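Local atomic coordinates of putative cytoplasmic protein (Salmonella typhimurium LT2, PDB entry 2Q02), a protein that binds zinc in a xylose isomerase-like TIM barrel and may act as an isomerase, although its substrate is unknown. Residues S46-N58 against E88-R100. Numbering follows the deposited sequence.
Sequences SVTDDLNYNQVRN and EGLLRDAQGVGAR
Tyr53 lies against the helix 88-97 with one ring face over Gly96. The Gly96 CA sits 3.9 Å from the ring centroid, a CH-pi contact made without any side chain between ring and helix backbone. The Tyr53 CG is anti to its carbonyl carbon (chi1 -69°), which lays the ring along the helix toward Asp93. There Tyr53 OH donates to Asp93 OD1 at 2.5 Å. It meets the oxygen on its anti side, and ring and carboxylate planes stand 74° apart. The other oxygen, Asp93 OD2, accepts from a water at 2.8 Å, and this water accepts from Val47 N. The Asp93 carboxylate thus holds the start of helix 53-58 directly, and the turn before it through the water.

Packing is tight on the inner side. Val97 CG1 touches Thr48 CG2 at 3.6 Å and Val56 CG1 at 3.7 Å. Val97 also rests on Ile67, and Val47 on Ile70, both of strand 66-73. The outer side is looser and exposed. Here Arg57 reaches out extended from CG to NE, and its NE comes within 3.0 Å of Gly96 O. Gly98 CA lies over one guanidinium face, where a Schellman motif with Gly98 at C-prime ends helix 88-97.

The segments 53-58 and 88-97 cross at -46°, their axes 9.0 Å apart at closest approach. Helices 53-62 and 81-97 flank strand 66-73 in sequence and pack side by side outside it, as neighbouring TIM-barrel helices do, here away from the zinc site.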
ATOM      1  N   SER A  46     -11.971   9.349   8.343  1.00 47.58           N
ATOM      2  CA  SER A  46     -12.879   9.149   7.215  1.00 46.22           C
ATOM      3  C   SER A  46     -12.074   9.153   5.927  1.00 45.70           C
ATOM      4  O   SER A  46     -11.174   9.973   5.753  1.00 46.00           O
ATOM      5  CB  SER A  46     -13.943  10.255   7.182  1.00 46.21           C
ATOM      6  OG  SER A  46     -14.550  10.376   5.902  1.00 45.25           O
ATOM      7  N   VAL A  47     -12.415   8.251   5.016  1.00 45.64           N
ATOM      8  CA  VAL A  47     -11.752   8.185   3.705  1.00 45.63           C
ATOM      9  C   VAL A  47     -11.858   9.515   2.937  1.00 45.60           C
ATOM     10  O   VAL A  47     -10.916   9.903   2.222  1.00 44.84           O
ATOM     11  CB  VAL A  47     -12.316   7.018   2.828  1.00 45.38           C
ATOM     12  CG1 VAL A  47     -11.870   7.111   1.365  1.00 43.66           C
ATOM     13  CG2 VAL A  47     -11.897   5.679   3.399  1.00 47.47           C
ATOM     14  N   THR A  48     -12.992  10.201   3.098  1.00 45.48           N
ATOM     15  CA  THR A  48     -13.289  11.444   2.379  1.00 45.33           C
ATOM     16  C   THR A  48     -13.295  12.674   3.299  1.00 45.62           C
ATOM     17  O   THR A  48     -13.788  13.734   2.904  1.00 44.84           O
ATOM     18  CB  THR A  48     -14.662  11.348   1.686  1.00 44.15           C
ATOM     19  OG1 THR A  48     -15.654  11.085   2.669  1.00 43.30           O
ATOM     20  CG2 THR A  48     -14.706  10.218   0.685  1.00 44.49           C
ATOM     21  N   ASP A  49     -12.714  12.537   4.498  1.00 46.05           N
ATOM     22  CA  ASP A  49     -12.867  13.529   5.581  1.00 46.28           C
ATOM     23  C   ASP A  49     -14.345  13.907   5.746  1.00 46.22           C
ATOM     24  O   ASP A  49     -15.194  13.025   5.888  1.00 46.15           O
ATOM     25  CB  ASP A  49     -12.015  14.778   5.337  1.00 46.50           C
ATOM     26  CG  ASP A  49     -10.559  14.468   5.183  1.00 47.85           C
ATOM     27  OD1 ASP A  49     -10.121  13.417   5.703  1.00 49.00           O
ATOM     28  OD2 ASP A  49      -9.867  15.286   4.532  1.00 47.61           O
ATOM     29  N   ASP A  50     -14.646  15.203   5.713  1.00 46.13           N
ATOM     30  CA  ASP A  50     -16.015  15.688   5.739  1.00 46.27           C
ATOM     31  C   ASP A  50     -16.638  15.875   4.340  1.00 46.13           C
ATOM     32  O   ASP A  50     -17.742  16.402   4.241  1.00 46.68           O
ATOM     33  CB  ASP A  50     -16.080  17.008   6.535  1.00 46.43           C
ATOM     34  CG  ASP A  50     -15.172  18.115   5.954  1.00 48.95           C
ATOM     35  OD1 ASP A  50     -14.282  17.814   5.112  1.00 47.16           O
ATOM     36  OD2 ASP A  50     -15.348  19.294   6.357  1.00 48.44           O
ATOM     37  N   LEU A  51     -15.959  15.459   3.271  1.00 45.28           N
ATOM     38  CA  LEU A  51     -16.535  15.567   1.917  1.00 45.33           C
ATOM     39  C   LEU A  51     -17.424  14.370   1.596  1.00 45.64           C
ATOM     40  O   LEU A  51     -17.282  13.298   2.185  1.00 45.97           O
ATOM     41  CB  LEU A  51     -15.456  15.677   0.825  1.00 44.68           C
ATOM     42  CG  LEU A  51     -14.533  16.901   0.890  1.00 44.89           C
ATOM     43  CD1 LEU A  51     -13.452  16.823  -0.176  1.00 46.42           C
ATOM     44  CD2 LEU A  51     -15.307  18.204   0.764  1.00 42.84           C
ATOM     45  N   ASN A  52     -18.340  14.556   0.652  1.00 45.22           N
ATOM     46  CA  ASN A  52     -19.117  13.432   0.123  1.00 45.19           C
ATOM     47  C   ASN A  52     -18.412  12.817  -1.077  1.00 45.07           C
ATOM     48  O   ASN A  52     -17.389  13.320  -1.522  1.00 44.81           O
ATOM     49  CB  ASN A  52     -20.571  13.824  -0.199  1.00 45.44           C
ATOM     50  CG  ASN A  52     -20.717  14.685  -1.450  1.00 45.91           C
ATOM     51  OD1 ASN A  52     -19.870  14.689  -2.339  1.00 49.27           O
ATOM     52  ND2 ASN A  52     -21.825  15.403  -1.524  1.00 39.86           N
ATOM     53  N   TYR A  53     -18.957  11.725  -1.598  1.00 46.20           N
ATOM     54  CA  TYR A  53     -18.278  10.968  -2.664  1.00 46.32           C
ATOM     55  C   TYR A  53     -18.105  11.755  -3.965  1.00 45.79           C
ATOM     56  O   TYR A  53     -17.045  11.710  -4.604  1.00 45.96           O
ATOM     57  CB  TYR A  53     -19.052   9.685  -2.994  1.00 45.97           C
ATOM     58  CG  TYR A  53     -19.047   8.621  -1.924  1.00 46.65           C
ATOM     59  CD1 TYR A  53     -17.950   8.448  -1.069  1.00 45.16           C
ATOM     60  CD2 TYR A  53     -20.132   7.757  -1.788  1.00 45.57           C
ATOM     61  CE1 TYR A  53     -17.958   7.466  -0.090  1.00 43.69           C
ATOM     62  CE2 TYR A  53     -20.142   6.767  -0.824  1.00 43.61           C
ATOM     63  CZ  TYR A  53     -19.054   6.626   0.024  1.00 45.06           C
ATOM     64  OH  TYR A  53     -19.066   5.638   0.982  1.00 44.97           O
ATOM     65  N   ASN A  54     -19.168  12.443  -4.351  1.00 45.16           N
ATOM     66  CA  ASN A  54     -19.184  13.290  -5.535  1.00 46.29           C
ATOM     67  C   ASN A  54     -18.127  14.401  -5.502  1.00 46.29           C
ATOM     68  O   ASN A  54     -17.455  14.683  -6.503  1.00 46.28           O
ATOM     69  CB  ASN A  54     -20.566  13.937  -5.650  1.00 46.84           C
ATOM     70  CG  ASN A  54     -21.056  14.019  -7.066  1.00 48.73           C
ATOM     71  OD1 ASN A  54     -21.193  15.104  -7.634  1.00 50.24           O
ATOM     72  ND2 ASN A  54     -21.334  12.859  -7.651  1.00 51.53           N
ATOM     73  N   GLN A  55     -17.996  15.034  -4.344  1.00 45.77           N
ATOM     74  CA  GLN A  55     -17.004  16.073  -4.158  1.00 45.31           C
ATOM     75  C   GLN A  55     -15.609  15.500  -4.422  1.00 45.65           C
ATOM     76  O   GLN A  55     -14.820  16.094  -5.151  1.00 46.10           O
ATOM     77  CB  GLN A  55     -17.132  16.683  -2.752  1.00 45.79           C
ATOM     78  CG  GLN A  55     -18.386  17.553  -2.572  1.00 42.92           C
ATOM     79  CD  GLN A  55     -18.597  18.015  -1.133  1.00 43.33           C
ATOM     80  OE1 GLN A  55     -18.918  17.230  -0.241  1.00 38.61           O
ATOM     81  NE2 GLN A  55     -18.425  19.304  -0.911  1.00 39.71           N
ATOM     82  N   VAL A  56     -15.338  14.322  -3.873  1.00 45.59           N
ATOM     83  CA  VAL A  56     -14.024  13.692  -3.993  1.00 45.71           C
ATOM     84  C   VAL A  56     -13.742  13.244  -5.429  1.00 46.05           C
ATOM     85  O   VAL A  56     -12.620  13.382  -5.916  1.00 45.38           O
ATOM     86  CB  VAL A  56     -13.900  12.505  -3.024  1.00 45.44           C
ATOM     87  CG1 VAL A  56     -12.536  11.811  -3.165  1.00 45.92           C
ATOM     88  CG2 VAL A  56     -14.082  12.977  -1.603  1.00 48.11           C
ATOM     89  N   ARG A  57     -14.764  12.712  -6.095  1.00 46.51           N
ATOM     90  CA  ARG A  57     -14.671  12.356  -7.516  1.00 46.87           C
ATOM     91  C   ARG A  57     -14.331  13.564  -8.369  1.00 45.89           C
ATOM     92  O   ARG A  57     -13.438  13.495  -9.209  1.00 46.35           O
ATOM     93  CB  ARG A  57     -15.998  11.800  -8.041  1.00 47.36           C
ATOM     94  CG  ARG A  57     -16.228  10.309  -7.874  1.00 47.58           C
ATOM     95  CD  ARG A  57     -17.333   9.866  -8.828  1.00 51.85           C
ATOM     96  NE  ARG A  57     -17.946   8.598  -8.428  1.00 64.40           N
ATOM     97  CZ  ARG A  57     -17.830   7.421  -9.062  1.00 69.98           C
ATOM     98  NH1 ARG A  57     -17.125   7.282 -10.186  1.00 74.85           N
ATOM     99  NH2 ARG A  57     -18.448   6.357  -8.560  1.00 68.18           N
ATOM    100  N   ASN A  58     -15.059  14.660  -8.157  1.00 45.55           N
ATOM    101  CA  ASN A  58     -14.827  15.907  -8.900  1.00 45.62           C
ATOM    102  C   ASN A  58     -13.438  16.483  -8.687  1.00 45.40           C
ATOM    103  O   ASN A  58     -12.844  17.009  -9.631  1.00 45.33           O
ATOM    104  CB  ASN A  58     -15.867  16.969  -8.538  1.00 44.99           C
ATOM    105  CG  ASN A  58     -17.273  16.578  -8.970  1.00 47.92           C
ATOM    106  OD1 ASN A  58     -17.507  15.468  -9.453  1.00 49.75           O
ATOM    107  ND2 ASN A  58     -18.215  17.487  -8.791  1.00 46.05           N
ATOM    108  N   GLU A  88     -17.653  -3.737   4.011  1.00 44.50           N
ATOM    109  CA  GLU A  88     -18.727  -3.196   3.174  1.00 45.58           C
ATOM    110  C   GLU A  88     -18.727  -1.645   3.150  1.00 45.67           C
ATOM    111  O   GLU A  88     -18.977  -1.010   2.110  1.00 46.76           O
ATOM    112  CB  GLU A  88     -20.091  -3.710   3.664  1.00 45.84           C
ATOM    113  CG  GLU A  88     -20.313  -5.237   3.520  1.00 50.00           C
ATOM    114  CD  GLU A  88     -21.666  -5.716   4.065  1.00 47.58           C
ATOM    115  OE1 GLU A  88     -22.215  -5.013   4.942  1.00 55.24           O
ATOM    116  OE2 GLU A  88     -22.176  -6.779   3.609  1.00 41.07           O
ATOM    117  N   GLY A  89     -18.469  -1.036   4.306  1.00 44.70           N
ATOM    118  CA  GLY A  89     -18.365   0.415   4.404  1.00 43.61           C
ATOM    119  C   GLY A  89     -17.228   0.949   3.569  1.00 42.67           C
ATOM    120  O   GLY A  89     -17.374   1.960   2.908  1.00 42.71           O
ATOM    121  N   LEU A  90     -16.105   0.243   3.590  1.00 44.11           N
ATOM    122  CA  LEU A  90     -14.935   0.619   2.808  1.00 44.74           C
ATOM    123  C   LEU A  90     -15.082   0.314   1.310  1.00 45.47           C
ATOM    124  O   LEU A  90     -14.500   1.025   0.473  1.00 45.23           O
ATOM    125  CB  LEU A  90     -13.672  -0.047   3.352  1.00 44.87           C
ATOM    126  CG  LEU A  90     -13.103   0.557   4.633  1.00 47.72           C
ATOM    127  CD1 LEU A  90     -12.133  -0.419   5.337  1.00 48.11           C
ATOM    128  CD2 LEU A  90     -12.414   1.900   4.359  1.00 50.50           C
ATOM    129  N   LEU A  91     -15.842  -0.738   0.977  1.00 45.53           N
ATOM    130  CA  LEU A  91     -16.202  -1.026  -0.412  1.00 45.30           C
ATOM    131  C   LEU A  91     -17.116   0.048  -1.008  1.00 45.84           C
ATOM    132  O   LEU A  91     -16.937   0.430  -2.163  1.00 45.36           O
ATOM    133  CB  LEU A  91     -16.820  -2.415  -0.532  1.00 45.36           C
ATOM    134  CG  LEU A  91     -15.806  -3.566  -0.395  1.00 45.78           C
ATOM    135  CD1 LEU A  91     -16.521  -4.886  -0.149  1.00 44.93           C
ATOM    136  CD2 LEU A  91     -14.881  -3.682  -1.638  1.00 45.59           C
ATOM    137  N   ARG A  92     -18.068   0.554  -0.223  1.00 44.79           N
ATOM    138  CA  ARG A  92     -18.862   1.726  -0.642  1.00 45.49           C
ATOM    139  C   ARG A  92     -17.984   2.944  -0.891  1.00 46.02           C
ATOM    140  O   ARG A  92     -18.210   3.688  -1.861  1.00 46.64           O
ATOM    141  CB  ARG A  92     -19.878   2.148   0.428  1.00 44.57           C
ATOM    142  CG  ARG A  92     -21.082   1.277   0.560  1.00 44.17           C
ATOM    143  CD  ARG A  92     -21.962   1.733   1.721  1.00 45.27           C
ATOM    144  NE  ARG A  92     -22.217   0.594   2.604  1.00 54.28           N
ATOM    145  CZ  ARG A  92     -22.042   0.567   3.924  1.00 48.16           C
ATOM    146  NH1 ARG A  92     -21.643   1.641   4.589  1.00 55.66           N
ATOM    147  NH2 ARG A  92     -22.296  -0.545   4.592  1.00 52.21           N
ATOM    148  N   ASP A  93     -17.038   3.169   0.028  1.00 45.40           N
ATOM    149  CA  ASP A  93     -16.111   4.299  -0.053  1.00 45.47           C
ATOM    150  C   ASP A  93     -15.283   4.254  -1.333  1.00 45.62           C
ATOM    151  O   ASP A  93     -15.084   5.271  -1.997  1.00 45.60           O
ATOM    152  CB  ASP A  93     -15.164   4.309   1.165  1.00 45.09           C
ATOM    153  CG  ASP A  93     -15.827   4.833   2.421  1.00 46.54           C
ATOM    154  OD1 ASP A  93     -16.910   5.464   2.310  1.00 39.31           O
ATOM    155  OD2 ASP A  93     -15.255   4.616   3.519  1.00 46.73           O
ATOM    156  N   ALA A  94     -14.804   3.055  -1.656  1.00 46.28           N
ATOM    157  CA  ALA A  94     -13.984   2.826  -2.846  1.00 45.87           C
ATOM    158  C   ALA A  94     -14.814   3.018  -4.106  1.00 46.54           C
ATOM    159  O   ALA A  94     -14.402   3.736  -5.029  1.00 47.08           O
ATOM    160  CB  ALA A  94     -13.336   1.424  -2.806  1.00 45.13           C
ATOM    161  N   GLN A  95     -15.994   2.414  -4.128  1.00 45.84           N
ATOM    162  CA  GLN A  95     -16.904   2.572  -5.242  1.00 46.79           C
ATOM    163  C   GLN A  95     -17.287   4.052  -5.430  1.00 46.48           C
ATOM    164  O   GLN A  95     -17.272   4.565  -6.555  1.00 47.40           O
ATOM    165  CB  GLN A  95     -18.132   1.701  -5.011  1.00 46.92           C
ATOM    166  CG  GLN A  95     -19.111   1.645  -6.155  1.00 48.85           C
ATOM    167  CD  GLN A  95     -20.275   0.779  -5.814  1.00 49.03           C
ATOM    168  OE1 GLN A  95     -20.875   0.909  -4.738  1.00 51.58           O
ATOM    169  NE2 GLN A  95     -20.592  -0.145  -6.704  1.00 51.16           N
ATOM    170  N   GLY A  96     -17.596   4.739  -4.328  1.00 45.71           N
ATOM    171  CA  GLY A  96     -18.025   6.133  -4.369  1.00 45.50           C
ATOM    172  C   GLY A  96     -16.991   7.138  -4.829  1.00 45.62           C
ATOM    173  O   GLY A  96     -17.329   8.077  -5.549  1.00 45.37           O
ATOM    174  N   VAL A  97     -15.736   6.972  -4.408  1.00 45.86           N
ATOM    175  CA  VAL A  97     -14.664   7.899  -4.854  1.00 45.69           C
ATOM    176  C   VAL A  97     -14.073   7.500  -6.200  1.00 45.45           C
ATOM    177  O   VAL A  97     -13.340   8.266  -6.797  1.00 46.18           O
ATOM    178  CB  VAL A  97     -13.510   8.057  -3.821  1.00 45.66           C
ATOM    179  CG1 VAL A  97     -14.067   8.528  -2.474  1.00 46.84           C
ATOM    180  CG2 VAL A  97     -12.686   6.770  -3.689  1.00 44.88           C
ATOM    181  N   GLY A  98     -14.390   6.297  -6.667  1.00 45.32           N
ATOM    182  CA  GLY A  98     -13.831   5.777  -7.914  1.00 45.54           C
ATOM    183  C   GLY A  98     -12.492   5.070  -7.725  1.00 46.09           C
ATOM    184  O   GLY A  98     -11.682   4.998  -8.663  1.00 45.90           O
ATOM    185  N   ALA A  99     -12.259   4.535  -6.523  1.00 45.92           N
ATOM    186  CA  ALA A  99     -11.040   3.791  -6.247  1.00 45.92           C
ATOM    187  C   ALA A  99     -11.085   2.411  -6.917  1.00 46.16           C
ATOM    188  O   ALA A  99     -12.100   1.700  -6.893  1.00 47.28           O
ATOM    189  CB  ALA A  99     -10.818   3.649  -4.768  1.00 45.92           C
ATOM    190  N   ARG A 100      -9.962   2.046  -7.508  1.00 46.64           N
ATOM    191  CA  ARG A 100      -9.825   0.807  -8.254  1.00 47.73           C
ATOM    192  C   ARG A 100      -9.760  -0.410  -7.323  1.00 46.50           C
ATOM    193  O   ARG A 100     -10.315  -1.466  -7.614  1.00 45.16           O
ATOM    194  CB  ARG A 100      -8.511   0.886  -9.049  1.00 48.74           C
ATOM    195  CG  ARG A 100      -8.240  -0.295  -9.969  1.00 52.44           C
ATOM    196  CD  ARG A 100      -7.180   0.091 -11.040  1.00 53.51           C
ATOM    197  NE  ARG A 100      -5.824  -0.382 -10.715  1.00 56.29           N
ATOM    198  CZ  ARG A 100      -4.703   0.113 -11.236  1.00 54.71           C
ATOM    199  NH1 ARG A 100      -4.718   1.127 -12.099  1.00 56.88           N
ATOM    200  NH2 ARG A 100      -3.548  -0.410 -10.881  1.00 61.58           N
TER
HETATM  201  O   HOH W   1     -14.511   6.561   5.432  1.00 38.53           O